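Local coordinates for protein putative aspartate aminotransferase (Thermus thermophilus, PDB 1IUG) that probably catalyses pyridoxal 5'-phosphate-dependent transfer of amino groups between amino acids and 2-oxo acids, as a class-V aminotransferase, at residues Ala63-Leu67 / Ala178-Gly182. Residues are numbered along the deposited sequence; the frame is centred on the assembly and turned at random.
Sequences AMEAL and AAASG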
# COMPACT_ATOMS: atom_id res chain seq x y z
N ALA A 63 -0.16 -2.86 -8.66
CA ALA A 63 -1.16 -2.61 -9.70
C ALA A 63 -0.87 -3.47 -10.94
O ALA A 63 -1.80 -3.93 -11.61
CB ALA A 63 -1.19 -1.13 -10.07
N MET A 64 0.41 -3.66 -11.25
CA MET A 64 0.82 -4.47 -12.39
C MET A 64 0.43 -5.93 -12.18
O MET A 64 -0.10 -6.57 -13.09
CB MET A 64 2.33 -4.38 -12.61
CG MET A 64 2.82 -3.05 -13.14
SD MET A 64 4.61 -2.93 -13.06
CE MET A 64 5.13 -3.98 -14.42
N GLU A 65 0.66 -6.43 -10.97
CA GLU A 65 0.32 -7.80 -10.61
C GLU A 65 -1.19 -8.03 -10.63
O GLU A 65 -1.65 -9.07 -11.09
CB GLU A 65 0.87 -8.15 -9.22
CG GLU A 65 0.53 -9.58 -8.77
CD GLU A 65 1.23 -9.99 -7.49
OE1 GLU A 65 2.30 -9.43 -7.18
OE2 GLU A 65 0.73 -10.90 -6.80
N ALA A 66 -1.94 -7.06 -10.12
CA ALA A 66 -3.40 -7.17 -10.07
C ALA A 66 -4.00 -7.19 -11.48
O ALA A 66 -4.98 -7.89 -11.72
CB ALA A 66 -3.99 -6.02 -9.28
N LEU A 67 -3.41 -6.41 -12.38
CA LEU A 67 -3.86 -6.34 -13.76
C LEU A 67 -3.71 -7.71 -14.42
O LEU A 67 -4.65 -8.23 -15.00
CB LEU A 67 -3.05 -5.30 -14.53
CG LEU A 67 -3.36 -4.98 -16.01
CD1 LEU A 67 -2.79 -3.62 -16.34
CD2 LEU A 67 -2.78 -6.04 -16.96
N ALA A 178 -6.26 -2.54 -20.70
CA ALA A 178 -6.03 -2.26 -19.29
C ALA A 178 -4.67 -1.63 -19.08
O ALA A 178 -3.72 -1.88 -19.84
CB ALA A 178 -6.15 -3.54 -18.46
N ALA A 179 -4.56 -0.82 -18.03
CA ALA A 179 -3.31 -0.14 -17.74
C ALA A 179 -3.08 0.01 -16.24
O ALA A 179 -4.03 -0.01 -15.45
CB ALA A 179 -3.29 1.23 -18.41
N ALA A 180 -1.82 0.15 -15.85
CA ALA A 180 -1.45 0.32 -14.46
C ALA A 180 -0.56 1.55 -14.32
O ALA A 180 0.23 1.87 -15.22
CB ALA A 180 -0.74 -0.92 -13.93
N SER A 181 -0.72 2.26 -13.21
CA SER A 181 0.08 3.43 -12.92
C SER A 181 0.23 3.54 -11.41
O SER A 181 -0.34 2.74 -10.67
CB SER A 181 -0.56 4.69 -13.49
OG SER A 181 0.32 5.79 -13.38
N GLY A 182 1.01 4.53 -10.97
CA GLY A 182 1.23 4.74 -9.55
C GLY A 182 1.15 6.21 -9.19
O GLY A 182 1.00 7.07 -10.06
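Leu67 lays its CD1 methyl over the backbone of the strand 178-182, between the methyl groups of Ala178 and Ala180. Leu67 CD1 comes to 3.6 Å from Ala179 C and 4.0 Å from Ala178 CB, so the branch rests on the peptide as much as on its neighbouring side chains. The first torsion explains the reach: CG stands anti to the backbone N (chi1 -178°), extending the isobutyl group from the helix toward the sheet. One helical turn earlier, Ala63 meets the strand with a single methyl, its CB 3.9 Å from Ala180 CB. Here the backbones draw close, with 5.6 Å between Ala63 CA and Ala180 CA. Ala180 is shared: its methyl faces Ala63 and also borders Met64, whose CG passes alongside at 4.2 Å from Ala180 CB.

The arrangement illustrates how a helix lies on the face of a beta-sheet in the large domain of a fold-type I, aspartate aminotransferase-like enzyme. Helix 60-71 packs on the seven-stranded mixed sheet, where strand 178-182 runs between 155-159 and 193-198, parallel to the former and antiparallel to the latter. The two short segments run nearly antiparallel, at 163°, with their axes 7.8 Å apart. No hydrogen bond joins them; the strand's backbone bonds instead reach its sheet neighbours, including Ala158 and Ala197. Ala63 also touches Val196 on the adjoining strand, while Met64 extends to Phe90 and Ile93 of helix 85-96. On the strand, the CB atoms of Ala179 and Ser181 point away from helix 60-71, and both residues pack against Phe47, the last residue of helix 30-47.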